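Long-range contact in transcription factor MBP1 (Magnaporthe oryzae, PDB 4UX5), which binds DNA through its N-terminal winged helix-turn-helix domain and probably activates transcription by RNA polymerase II: residues 48-53 and 87-92. Residues are numbered along the deposited sequence; the frame is centred on the assembly and turned at random.
Sequences NATHIL and QGTWIP. With nucleotides of chain C.
In the winged helix-turn-helix domain, the N-terminus of helix 49-55 meets the start of strand 88-91 at the base of the wing, the hairpin between strands 77-79 and 88-91, and both touch DNA. Asn48 and Trp90 form an antiparallel non-hydrogen-bonded pair, and Asn48 also N-caps the helix. With CG anti to its backbone N (chi1 -163°), the Asn48 side chain lies across the indole: CB sits 3.9 Å from the centroid of the Trp90 six-membered ring in a CH-pi contact, amide and ring planes 49° apart. Asn48 OD1 turns back to accept from His51 N and, weakly, Thr50 N, while its ND2 gives Gln87 O a nearly straight bond of 3.0 Å, reaching that oxygen from above its carbonyl plane. Ala49 N donates to Thr89 O at 2.8 Å, and Ala49 CB rests against Ile91 CD1.

Thr50 OG1 accepts from Thr89 N at 2.8 Å and donates to OP1 of DG10 of chain C; Thr89 OG1 donates to that same oxygen at 2.8 Å. Gly88, lacking a side chain, brings its CA within 3.3 Å of Thr50 OG1 and also close to Asn48 OD1. One residue earlier, the extended side chain of Gln87 presents its amide to the minor-groove edge of DG8 of chain C: NE2 donates to N3 at 3.1 Å and OE1 accepts from N2. Gly84 O and Gly81 N hold the same amide from the protein side. A water links His51 NE2, Gln87 O and OP1 of DC9 of chain C.

The contact thus joins base reading to binding of the DNA phosphates: paired amide bonds match guanine's donor and acceptor, while two threonine hydroxyls, one from helix and one from strand, grip a single phosphate oxygen.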
loop_
_atom_site.group_PDB
_atom_site.type_symbol
_atom_site.label_atom_id
_atom_site.label_comp_id
_atom_site.label_asym_id
_atom_site.label_seq_id
_atom_site.Cartn_x
_atom_site.Cartn_y
_atom_site.Cartn_z
ATOM N N ASN A 48 3.498 -1.552 -15.330
ATOM C CA ASN A 48 2.749 -2.270 -14.303
ATOM C C ASN A 48 2.937 -3.783 -14.418
ATOM O O ASN A 48 2.384 -4.419 -15.316
ATOM C CB ASN A 48 1.264 -1.910 -14.391
ATOM C CG ASN A 48 0.494 -2.266 -13.132
ATOM O OD1 ASN A 48 0.677 -3.336 -12.556
ATOM N ND2 ASN A 48 -0.374 -1.360 -12.695
ATOM N N ALA A 49 3.715 -4.352 -13.502
ATOM C CA ALA A 49 4.016 -5.780 -13.524
ATOM C C ALA A 49 2.786 -6.621 -13.200
ATOM O O ALA A 49 2.686 -7.774 -13.615
ATOM C CB ALA A 49 5.141 -6.100 -12.553
ATOM N N THR A 50 1.853 -6.039 -12.455
ATOM C CA THR A 50 0.618 -6.731 -12.106
ATOM C C THR A 50 -0.264 -6.888 -13.340
ATOM O O THR A 50 -0.924 -7.910 -13.515
ATOM C CB THR A 50 -0.157 -5.985 -10.999
ATOM O OG1 THR A 50 0.728 -5.691 -9.913
ATOM C CG2 THR A 50 -1.318 -6.823 -10.487
ATOM N N HIS A 51 -0.262 -5.871 -14.196
ATOM C CA HIS A 51 -0.992 -5.927 -15.460
ATOM C C HIS A 51 -0.409 -6.987 -16.389
ATOM O O HIS A 51 -1.139 -7.655 -17.120
ATOM C CB HIS A 51 -0.971 -4.566 -16.161
ATOM C CG HIS A 51 -1.749 -3.501 -15.454
ATOM N ND1 HIS A 51 -1.726 -2.180 -15.847
ATOM C CD2 HIS A 51 -2.575 -3.558 -14.382
ATOM C CE1 HIS A 51 -2.500 -1.470 -15.049
ATOM N NE2 HIS A 51 -3.029 -2.283 -14.150
ATOM N N ILE A 52 0.914 -7.123 -16.363
ATOM C CA ILE A 52 1.605 -8.086 -17.213
ATOM C C ILE A 52 1.261 -9.513 -16.800
ATOM O O ILE A 52 0.888 -10.334 -17.635
ATOM C CB ILE A 52 3.134 -7.890 -17.164
ATOM C CG1 ILE A 52 3.512 -6.503 -17.693
ATOM C CG2 ILE A 52 3.837 -8.974 -17.964
ATOM C CD1 ILE A 52 4.993 -6.201 -17.618
ATOM N N LEU A 53 1.379 -9.800 -15.508
ATOM C CA LEU A 53 1.078 -11.131 -14.990
ATOM C C LEU A 53 -0.402 -11.480 -15.149
ATOM O O LEU A 53 -0.758 -12.652 -15.256
ATOM C CB LEU A 53 1.495 -11.238 -13.522
ATOM C CG LEU A 53 3.001 -11.149 -13.271
ATOM C CD1 LEU A 53 3.309 -11.242 -11.785
ATOM C CD2 LEU A 53 3.743 -12.232 -14.049
ATOM N N GLN A 87 -3.544 0.718 -10.005
ATOM C CA GLN A 87 -2.900 -0.011 -8.915
ATOM C C GLN A 87 -2.067 -1.190 -9.400
ATOM O O GLN A 87 -2.308 -1.740 -10.472
ATOM C CB GLN A 87 -3.942 -0.520 -7.921
ATOM C CG GLN A 87 -4.805 0.545 -7.284
ATOM C CD GLN A 87 -5.772 -0.049 -6.282
ATOM O OE1 GLN A 87 -5.517 -0.038 -5.078
ATOM N NE2 GLN A 87 -6.880 -0.588 -6.775
ATOM N N GLY A 88 -1.094 -1.581 -8.587
ATOM C CA GLY A 88 -0.264 -2.728 -8.891
ATOM C C GLY A 88 1.183 -2.500 -8.513
ATOM O O GLY A 88 1.516 -1.511 -7.861
ATOM N N THR A 89 2.045 -3.423 -8.924
ATOM C CA THR A 89 3.472 -3.315 -8.657
ATOM C C THR A 89 4.201 -2.809 -9.894
ATOM O O THR A 89 4.184 -3.454 -10.941
ATOM C CB THR A 89 4.067 -4.663 -8.227
ATOM O OG1 THR A 89 3.282 -5.210 -7.160
ATOM C CG2 THR A 89 5.503 -4.488 -7.761
ATOM N N TRP A 90 4.840 -1.651 -9.769
ATOM C CA TRP A 90 5.499 -1.020 -10.905
ATOM C C TRP A 90 7.010 -1.243 -10.903
ATOM O O TRP A 90 7.662 -1.157 -9.862
ATOM C CB TRP A 90 5.187 0.475 -10.924
ATOM C CG TRP A 90 3.747 0.770 -11.214
ATOM C CD1 TRP A 90 2.695 0.636 -10.357
ATOM C CD2 TRP A 90 3.200 1.247 -12.449
ATOM N NE1 TRP A 90 1.527 1.000 -10.980
ATOM C CE2 TRP A 90 1.810 1.382 -12.265
ATOM C CE3 TRP A 90 3.752 1.576 -13.691
ATOM C CZ2 TRP A 90 0.963 1.830 -13.277
ATOM C CZ3 TRP A 90 2.909 2.022 -14.695
ATOM C CH2 TRP A 90 1.529 2.146 -14.480
ATOM N N ILE A 91 7.553 -1.533 -12.084
ATOM C CA ILE A 91 8.979 -1.798 -12.253
ATOM C C ILE A 91 9.500 -1.108 -13.515
ATOM O O ILE A 91 8.718 -0.786 -14.408
ATOM C CB ILE A 91 9.265 -3.317 -12.338
ATOM C CG1 ILE A 91 8.475 -3.954 -13.483
ATOM C CG2 ILE A 91 8.949 -3.998 -11.020
ATOM C CD1 ILE A 91 8.694 -5.449 -13.610
ATOM N N PRO A 92 10.823 -0.865 -13.586
ATOM C CA PRO A 92 11.420 -0.288 -14.798
ATOM C C PRO A 92 11.123 -1.113 -16.050
ATOM O O PRO A 92 10.879 -2.317 -15.953
ATOM C CB PRO A 92 12.924 -0.280 -14.486
ATOM C CG PRO A 92 13.088 -1.172 -13.287
ATOM C CD PRO A 92 11.821 -1.036 -12.520
ATOM P P DC C 9 -5.938 -6.028 -9.391
ATOM O OP1 DC C 9 -5.869 -5.522 -10.782
ATOM O OP2 DC C 9 -6.393 -7.410 -9.127
ATOM O "O5'" DC C 9 -4.517 -5.813 -8.689
ATOM C "C5'" DC C 9 -3.877 -4.541 -8.762
ATOM C "C4'" DC C 9 -3.518 -4.022 -7.379
ATOM O "O4'" DC C 9 -4.715 -3.654 -6.672
ATOM C "C3'" DC C 9 -2.835 -5.024 -6.469
ATOM O "O3'" DC C 9 -1.434 -4.997 -6.698
ATOM C "C2'" DC C 9 -3.185 -4.510 -5.064
ATOM C "C1'" DC C 9 -4.448 -3.665 -5.285
ATOM N N1 DC C 9 -5.662 -4.178 -4.575
ATOM C C2 DC C 9 -6.027 -3.637 -3.333
ATOM O O2 DC C 9 -5.328 -2.749 -2.832
ATOM N N3 DC C 9 -7.134 -4.110 -2.711
ATOM C C4 DC C 9 -7.861 -5.069 -3.280
ATOM N N4 DC C 9 -8.944 -5.501 -2.628
ATOM C C5 DC C 9 -7.511 -5.631 -4.543
ATOM C C6 DC C 9 -6.416 -5.158 -5.150
ATOM P P DG C 8 -11.447 -3.021 -11.528
ATOM O OP1 DG C 8 -10.880 -2.609 -12.831
ATOM O OP2 DG C 8 -12.549 -4.008 -11.474
ATOM O "O5'" DG C 8 -10.263 -3.556 -10.599
ATOM C "C5'" DG C 8 -9.081 -2.786 -10.462
ATOM C "C4'" DG C 8 -8.281 -3.220 -9.250
ATOM O "O4'" DG C 8 -8.881 -2.684 -8.036
ATOM C "C3'" DG C 8 -8.187 -4.736 -9.031
ATOM O "O3'" DG C 8 -6.900 -5.050 -8.564
ATOM C "C2'" DG C 8 -9.207 -4.962 -7.924
ATOM C "C1'" DG C 8 -8.930 -3.725 -7.095
ATOM N N9 DG C 8 -9.932 -3.434 -6.080
ATOM C C8 DG C 8 -11.206 -3.937 -5.999
ATOM N N7 DG C 8 -11.870 -3.501 -4.961
ATOM C C5 DG C 8 -10.974 -2.662 -4.313
ATOM C C6 DG C 8 -11.127 -1.904 -3.129
ATOM O O6 DG C 8 -12.121 -1.825 -2.394
ATOM N N1 DG C 8 -9.971 -1.189 -2.821
ATOM C C2 DG C 8 -8.816 -1.206 -3.566
ATOM N N2 DG C 8 -7.802 -0.453 -3.115
ATOM N N3 DG C 8 -8.661 -1.912 -4.677
ATOM C C4 DG C 8 -9.776 -2.613 -4.988
ATOM P P DG C 10 -0.557 -6.331 -6.520
ATOM O OP1 DG C 10 0.661 -6.175 -7.348
ATOM O OP2 DG C 10 -1.456 -7.488 -6.724
ATOM O "O5'" DG C 10 -0.095 -6.287 -4.991
ATOM C "C5'" DG C 10 0.669 -5.184 -4.517
ATOM C "C4'" DG C 10 0.467 -4.978 -3.024
ATOM O "O4'" DG C 10 -0.954 -4.975 -2.715
ATOM C "C3'" DG C 10 1.087 -6.049 -2.131
ATOM O "O3'" DG C 10 1.610 -5.445 -0.965
ATOM C "C2'" DG C 10 -0.101 -6.946 -1.804
ATOM C "C1'" DG C 10 -1.216 -5.922 -1.703
ATOM N N9 DG C 10 -2.540 -6.485 -1.926
ATOM C C8 DG C 10 -2.939 -7.265 -2.983
ATOM N N7 DG C 10 -4.189 -7.631 -2.917
ATOM C C5 DG C 10 -4.648 -7.056 -1.739
ATOM C C6 DG C 10 -5.930 -7.104 -1.143
ATOM O O6 DG C 10 -6.944 -7.686 -1.553
ATOM N N1 DG C 10 -5.971 -6.385 0.051
ATOM C C2 DG C 10 -4.908 -5.705 0.596
ATOM N N2 DG C 10 -5.139 -5.069 1.753
ATOM N N3 DG C 10 -3.701 -5.651 0.044
ATOM C C4 DG C 10 -3.645 -6.348 -1.117
HETATM O O HOH W 1 -4.664 -2.855 -11.621
#